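Side-chain contacts in type II secretion ATPase XpsE (Xanthomonas campestris, PDB 2D28), which belongs to the type II secretion ATPases of the GspE family, components of a bacterial protein-export system, and is represented by its N-terminal domain: residues 65-69 with 70-74; 84-88 with 89-93. The protein carries 1 engineered substitution. All coordinates share one frame; numbering follows the deposited sequence.

Interaction 1: 65-69 with 70-74; sequences PLVDA and RQLGD
A short 3-10 turn in the loop that follows helix 51-62 is fastened at its start by Asp68, whose carboxylate is gripped side-on by Arg70 two residues later. Arg70 NE reaches Asp68 OD1 at 2.8 Å, and Arg70 NH2 reaches Asp68 OD2 at 2.9 Å. This two-point salt bridge fixes how the two groups are turned, although they are far from coplanar: the carboxylate and guanidinium planes stand 43° apart. Both oxygens lie near the guanidinium plane, whereas NE meets OD1 from above the carboxylate plane and NH2 approaches OD2 on its syn side. A bend in the arginine chain at chi3 (-61°) turns the guanidinium back so that its NE/NH2 edge meets the carboxylate. Asp68 holds its CG between the backbone N and the carbonyl carbon, and from there Asp68 OD1 also takes a weak bond from Arg70 N at 3.1 Å.

Gln71 holds the main chain of the same aspartate twice: Gln71 OE1 accepts from Asp68 N at 2.8 Å, and Gln71 N donates to Asp68 O at 2.9 Å. Away from these polar bonds, Val67 CG1 meets Leu72 CD1 at 3.9 Å, the two side chains crossing at about a right angle. Leu72 also packs on Leu143 and Trp147 of helix 137-147, and Val67 is joined to Val134 by a backbone bond. A weakly bonded Asx turn, Asp68 OD1 to Arg70 N, here overlaps the start of a short 3-10 segment, whose Gln71 N to Asp68 O bond is followed by a weak one from Leu72 N to Ala69 O.

Interaction 2: 84-88 with 89-93; sequences QGLSL and RFLKQ
One face of the Phe90 ring is covered by Leu86, whose CD2 lies 4.0 Å from Phe90 CE2; the phenyl ring of Phe94 also meets that of Phe90, their planes about 35° apart. The other flat group, the Arg89 guanidinium, has Gln93 OE1 at its edge and close to its plane. Arg89 NH1 donates to Gln93 OE1 at 2.6 Å, and NH2 adds a weak second bond. The arginine reaches its partner one helical turn ahead because its chain bends at chi3.

Leu86 divides its two methyls between two residues of the helix: besides CD2 on the ring, Leu86 CD1 rests 4.0 Å from Leu91 CD2, the two leucines crossing at about a right angle. Leu91 is buried, and both leucines also touch Pro98 of strand 96-102, while Phe90 leans on Ala121 and Val122 of helix 116-126.

Helix 88-94 starts right here, with Ser87 as its N-cap. Ser87 OG accepts from Phe90 N at 3.1 Å in a nearly straight capping bond (163°), giving an amide of the first helical turn a side-chain acceptor. The serine can do this because OG sits between its backbone N and carbonyl carbon (chi1 58°), facing the first turn. Its own carbonyl takes up the helical pattern, with Ser87 O bonded to Leu91 N at 3.1 Å.

Leu88 CG packs against Lys92 CE, one helical turn later, at 3.7 Å. The lysine runs its aliphatic chain past the leucine and carries NZ to a salt bridge with Glu145, while both side chains touch Ile144 of helix 137-147.

Overall arrangement
Interaction 1 comes first along the chain, and the loop between helices 51-62 and 88-94 carries it as well as the start of interaction 2, which runs on into helix 88-94. Their centres are 20 Å apart and their nearest atoms about 11 Å, so they do not touch. Both belong to the MshEN domain, and helix 137-147 is what they share: residues 65-74 touch it at Glu139, Leu143 and Trp147, whereas residues 84-93 use Ile144 and Glu145. The three-stranded sheet is also approached twice, through strand 130-134 by interaction 1 and through strand 96-102 by interaction 2. The chain thus meets the same small alpha/beta unit at two places, first through the 3-10 turn and then through the capped helix start.

Interaction 1: 65-69 with 70-74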
ATOM      1  N   PRO A  65      -5.963   6.402  -6.998  1.00 11.59           N
ATOM      2  CA  PRO A  65      -6.882   7.011  -6.040  1.00 12.74           C
ATOM      3  C   PRO A  65      -6.520   6.664  -4.600  1.00 11.35           C
ATOM      4  O   PRO A  65      -5.945   5.640  -4.314  1.00  9.75           O
ATOM      5  CB  PRO A  65      -8.229   6.403  -6.417  1.00 11.46           C
ATOM      6  CG  PRO A  65      -7.841   5.009  -6.909  1.00 12.97           C
ATOM      7  CD  PRO A  65      -6.599   5.278  -7.708  1.00 12.23           C
ATOM      8  N   LEU A  66      -6.924   7.544  -3.711  1.00 11.30           N
ATOM      9  CA  LEU A  66      -6.757   7.419  -2.287  1.00 13.11           C
ATOM     10  C   LEU A  66      -8.141   7.119  -1.681  1.00 14.90           C
ATOM     11  O   LEU A  66      -9.138   7.702  -2.098  1.00 15.53           O
ATOM     12  CB  LEU A  66      -6.215   8.711  -1.676  1.00 13.54           C
ATOM     13  CG  LEU A  66      -4.784   9.080  -1.991  1.00 18.29           C
ATOM     14  CD1 LEU A  66      -4.535  10.566  -1.867  1.00 21.94           C
ATOM     15  CD2 LEU A  66      -3.860   8.339  -1.095  1.00 20.99           C
ATOM     16  N   VAL A  67      -8.187   6.146  -0.755  1.00 14.36           N
ATOM     17  CA  VAL A  67      -9.425   5.711  -0.125  1.00 13.18           C
ATOM     18  C   VAL A  67      -9.178   5.721   1.378  1.00 14.24           C
ATOM     19  O   VAL A  67      -8.090   5.395   1.868  1.00 12.45           O
ATOM     20  CB  VAL A  67      -9.891   4.329  -0.622  1.00 12.59           C
ATOM     21  CG1 VAL A  67     -10.875   3.646   0.370  1.00 15.61           C
ATOM     22  CG2 VAL A  67     -10.457   4.411  -1.999  1.00 14.62           C
ATOM     23  N   ASP A  68     -10.188   6.155   2.118  1.00 16.24           N
ATOM     24  CA  ASP A  68     -10.062   6.214   3.553  1.00 18.02           C
ATOM     25  C   ASP A  68     -11.142   5.427   4.214  1.00 20.09           C
ATOM     26  O   ASP A  68     -12.089   5.000   3.565  1.00 17.61           O
ATOM     27  CB  ASP A  68      -9.991   7.637   4.052  1.00 18.42           C
ATOM     28  CG  ASP A  68     -11.238   8.431   3.769  1.00 18.00           C
ATOM     29  OD1 ASP A  68     -12.308   8.125   4.298  1.00 19.46           O
ATOM     30  OD2 ASP A  68     -11.227   9.338   2.969  1.00 18.80           O
ATOM     31  N   ALA A  69     -10.933   5.291   5.525  1.00 22.90           N
ATOM     32  CA  ALA A  69     -11.691   4.464   6.413  1.00 24.15           C
ATOM     33  C   ALA A  69     -13.176   4.852   6.544  1.00 23.77           C
ATOM     34  O   ALA A  69     -14.045   3.993   6.819  1.00 25.32           O
ATOM     35  CB  ALA A  69     -10.947   4.479   7.805  1.00 24.94           C
ATOM     36  N   ARG A  70     -13.505   6.119   6.267  1.00 23.92           N
ATOM     37  CA  ARG A  70     -14.915   6.543   6.216  1.00 22.01           C
ATOM     38  C   ARG A  70     -15.609   5.794   5.133  1.00 22.91           C
ATOM     39  O   ARG A  70     -16.826   5.637   5.171  1.00 20.29           O
ATOM     40  CB  ARG A  70     -15.069   8.045   5.865  1.00 21.38           C
ATOM     41  CG  ARG A  70     -14.374   8.995   6.774  1.00 18.36           C
ATOM     42  CD  ARG A  70     -14.371  10.423   6.315  1.00 19.26           C
ATOM     43  NE  ARG A  70     -13.682  10.515   5.015  1.00 18.82           N
ATOM     44  CZ  ARG A  70     -13.839  11.514   4.150  1.00 21.64           C
ATOM     45  NH1 ARG A  70     -14.533  12.611   4.467  1.00 18.57           N
ATOM     46  NH2 ARG A  70     -13.232  11.462   2.967  1.00 21.54           N
ATOM     47  N   GLN A  71     -14.873   5.412   4.082  1.00 24.60           N
ATOM     48  CA  GLN A  71     -15.522   4.810   2.892  1.00 24.69           C
ATOM     49  C   GLN A  71     -15.847   3.298   2.985  1.00 27.32           C
ATOM     50  O   GLN A  71     -16.528   2.738   2.105  1.00 26.38           O
ATOM     51  CB  GLN A  71     -14.781   5.122   1.622  1.00 24.89           C
ATOM     52  CG  GLN A  71     -14.440   6.599   1.337  1.00 24.99           C
ATOM     53  CD  GLN A  71     -13.453   6.709   0.173  1.00 25.02           C
ATOM     54  OE1 GLN A  71     -12.277   7.008   0.379  1.00 16.97           O
ATOM     55  NE2 GLN A  71     -13.944   6.483  -1.049  1.00 25.25           N
ATOM     56  N   LEU A  72     -15.412   2.656   4.061  1.00 29.44           N
ATOM     57  CA  LEU A  72     -15.602   1.226   4.254  1.00 31.60           C
ATOM     58  C   LEU A  72     -16.598   0.924   5.401  1.00 33.37           C
ATOM     59  O   LEU A  72     -16.431   1.439   6.511  1.00 34.98           O
ATOM     60  CB  LEU A  72     -14.226   0.673   4.583  1.00 32.34           C
ATOM     61  CG  LEU A  72     -13.354   0.733   3.320  1.00 33.79           C
ATOM     62  CD1 LEU A  72     -12.076   1.571   3.430  1.00 35.50           C
ATOM     63  CD2 LEU A  72     -13.091  -0.655   2.981  1.00 36.59           C
ATOM     64  N   GLY A  73     -17.609   0.094   5.143  1.00 35.20           N
ATOM     65  CA  GLY A  73     -18.561  -0.359   6.165  1.00 35.94           C
ATOM     66  C   GLY A  73     -17.989  -1.345   7.184  1.00 37.58           C
ATOM     67  O   GLY A  73     -16.822  -1.681   7.131  1.00 36.99           O
ATOM     68  N   ASP A  74     -18.839  -1.817   8.103  1.00 39.02           N
ATOM     69  CA  ASP A  74     -18.439  -2.648   9.256  1.00 39.77           C
ATOM     70  C   ASP A  74     -18.148  -4.127   8.977  1.00 38.60           C
ATOM     71  O   ASP A  74     -17.452  -4.777   9.752  1.00 37.77           O
ATOM     72  CB  ASP A  74     -19.545  -2.646  10.302  1.00 41.04           C
ATOM     73  CG  ASP A  74     -19.512  -1.436  11.156  1.00 44.32           C
ATOM     74  OD1 ASP A  74     -18.404  -1.016  11.606  1.00 49.89           O
ATOM     75  OD2 ASP A  74     -20.573  -0.847  11.426  1.00 48.14           O
TER

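Interaction 2: 84-88 with 89-93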
ATOM      1  N   GLN A  84     -10.217 -15.933  -3.783  1.00 31.68           N
ATOM      2  CA  GLN A  84      -9.332 -17.059  -3.468  1.00 30.41           C
ATOM      3  C   GLN A  84      -7.913 -16.633  -3.328  1.00 27.41           C
ATOM      4  O   GLN A  84      -7.462 -15.701  -3.979  1.00 25.30           O
ATOM      5  CB  GLN A  84      -9.228 -18.083  -4.640  1.00 32.57           C
ATOM      6  CG  GLN A  84     -10.485 -18.471  -5.301  1.00 35.66           C
ATOM      7  CD  GLN A  84     -11.477 -19.181  -4.376  1.00 43.19           C
ATOM      8  OE1 GLN A  84     -11.584 -18.843  -3.184  1.00 48.29           O
ATOM      9  NE2 GLN A  84     -12.249 -20.131  -4.942  1.00 43.96           N
ATOM     10  N   GLY A  85      -7.183 -17.421  -2.565  1.00 23.75           N
ATOM     11  CA  GLY A  85      -5.754 -17.444  -2.644  1.00 22.36           C
ATOM     12  C   GLY A  85      -5.101 -16.488  -1.720  1.00 20.43           C
ATOM     13  O   GLY A  85      -3.902 -16.512  -1.661  1.00 22.05           O
ATOM     14  N   LEU A  86      -5.867 -15.694  -0.959  1.00 19.42           N
ATOM     15  CA  LEU A  86      -5.317 -14.733  -0.003  1.00 18.88           C
ATOM     16  C   LEU A  86      -5.676 -15.143   1.413  1.00 20.05           C
ATOM     17  O   LEU A  86      -6.837 -15.094   1.808  1.00 18.85           O
ATOM     18  CB  LEU A  86      -5.867 -13.299  -0.256  1.00 18.64           C
ATOM     19  CG  LEU A  86      -5.650 -12.723  -1.682  1.00 17.31           C
ATOM     20  CD1 LEU A  86      -6.042 -11.273  -1.753  1.00 19.72           C
ATOM     21  CD2 LEU A  86      -4.198 -12.907  -2.139  1.00 17.56           C
ATOM     22  N   SER A  87      -4.668 -15.529   2.173  1.00 20.04           N
ATOM     23  CA  SER A  87      -4.905 -15.900   3.551  1.00 20.03           C
ATOM     24  C   SER A  87      -4.990 -14.619   4.354  1.00 19.22           C
ATOM     25  O   SER A  87      -4.496 -13.543   3.925  1.00 17.64           O
ATOM     26  CB  SER A  87      -3.770 -16.753   4.116  1.00 18.81           C
ATOM     27  OG  SER A  87      -2.557 -16.088   4.021  1.00 19.22           O
ATOM     28  N   LEU A  88      -5.603 -14.730   5.528  1.00 17.54           N
ATOM     29  CA  LEU A  88      -5.630 -13.583   6.447  1.00 17.56           C
ATOM     30  C   LEU A  88      -4.236 -13.112   6.752  1.00 17.36           C
ATOM     31  O   LEU A  88      -3.959 -11.930   6.720  1.00 14.71           O
ATOM     32  CB  LEU A  88      -6.419 -13.916   7.706  1.00 18.08           C
ATOM     33  CG  LEU A  88      -6.432 -12.817   8.788  1.00 19.46           C
ATOM     34  CD1 LEU A  88      -7.124 -11.529   8.249  1.00 20.39           C
ATOM     35  CD2 LEU A  88      -7.116 -13.329  10.043  1.00 23.53           C
ATOM     36  N   ARG A  89      -3.304 -14.077   6.958  1.00 17.47           N
ATOM     37  CA  ARG A  89      -1.925 -13.760   7.229  1.00 17.02           C
ATOM     38  C   ARG A  89      -1.283 -12.925   6.108  1.00 16.02           C
ATOM     39  O   ARG A  89      -0.584 -12.017   6.372  1.00 17.22           O
ATOM     40  CB  ARG A  89      -1.093 -15.063   7.385  1.00 17.40           C
ATOM     41  CG  ARG A  89       0.351 -14.833   7.855  1.00 19.66           C
ATOM     42  CD  ARG A  89       1.317 -15.906   7.395  1.00 23.20           C
ATOM     43  NE  ARG A  89       1.342 -15.907   5.932  1.00 24.15           N
ATOM     44  CZ  ARG A  89       2.111 -15.147   5.185  1.00 28.98           C
ATOM     45  NH1 ARG A  89       3.001 -14.340   5.748  1.00 30.83           N
ATOM     46  NH2 ARG A  89       1.999 -15.197   3.839  1.00 30.99           N
ATOM     47  N   PHE A  90      -1.459 -13.341   4.870  1.00 15.81           N
ATOM     48  CA  PHE A  90      -0.956 -12.630   3.699  1.00 14.36           C
ATOM     49  C   PHE A  90      -1.443 -11.166   3.728  1.00 13.49           C
ATOM     50  O   PHE A  90      -0.678 -10.244   3.546  1.00 13.13           O
ATOM     51  CB  PHE A  90      -1.469 -13.327   2.410  1.00 13.17           C
ATOM     52  CG  PHE A  90      -0.976 -12.717   1.167  1.00 14.72           C
ATOM     53  CD1 PHE A  90       0.116 -13.276   0.462  1.00 20.03           C
ATOM     54  CD2 PHE A  90      -1.586 -11.579   0.640  1.00 17.54           C
ATOM     55  CE1 PHE A  90       0.595 -12.692  -0.705  1.00 18.13           C
ATOM     56  CE2 PHE A  90      -1.085 -10.961  -0.545  1.00 18.03           C
ATOM     57  CZ  PHE A  90       0.019 -11.515  -1.200  1.00 18.87           C
ATOM     58  N   LEU A  91      -2.737 -10.967   3.900  1.00 13.36           N
ATOM     59  CA  LEU A  91      -3.266  -9.584   4.044  1.00 13.94           C
ATOM     60  C   LEU A  91      -2.512  -8.742   5.063  1.00 14.80           C
ATOM     61  O   LEU A  91      -2.104  -7.578   4.781  1.00 14.93           O
ATOM     62  CB  LEU A  91      -4.756  -9.622   4.375  1.00 14.11           C
ATOM     63  CG  LEU A  91      -5.653 -10.385   3.410  1.00 14.65           C
ATOM     64  CD1 LEU A  91      -7.107 -10.208   3.864  1.00 14.95           C
ATOM     65  CD2 LEU A  91      -5.462 -10.035   1.966  1.00 14.98           C
ATOM     66  N   LYS A  92      -2.296  -9.335   6.246  1.00 15.48           N
ATOM     67  CA  LYS A  92      -1.581  -8.657   7.314  1.00 14.63           C
ATOM     68  C   LYS A  92      -0.125  -8.426   6.994  1.00 14.70           C
ATOM     69  O   LYS A  92       0.387  -7.319   7.227  1.00 14.59           O
ATOM     70  CB  LYS A  92      -1.765  -9.326   8.678  1.00 14.26           C
ATOM     71  CG  LYS A  92      -3.138  -9.409   9.152  1.00 15.10           C
ATOM     72  CD  LYS A  92      -3.236 -10.175  10.541  1.00 17.68           C
ATOM     73  CE  LYS A  92      -4.634 -10.305  10.894  1.00 24.98           C
ATOM     74  NZ  LYS A  92      -4.966  -9.719  12.234  1.00 29.56           N
ATOM     75  N   GLN A  93       0.573  -9.410   6.443  1.00 14.53           N
ATOM     76  CA  GLN A  93       1.956  -9.216   6.101  1.00 15.32           C
ATOM     77  C   GLN A  93       2.150  -8.144   5.043  1.00 15.77           C
ATOM     78  O   GLN A  93       3.124  -7.379   5.098  1.00 13.75           O
ATOM     79  CB  GLN A  93       2.562 -10.533   5.522  1.00 15.76           C
ATOM     80  CG  GLN A  93       3.938 -10.360   5.100  1.00 19.61           C
ATOM     81  CD  GLN A  93       4.479 -11.483   4.193  1.00 23.84           C
ATOM     82  OE1 GLN A  93       3.885 -12.556   4.097  1.00 26.96           O
ATOM     83  NE2 GLN A  93       5.599 -11.230   3.555  1.00 25.69           N
TER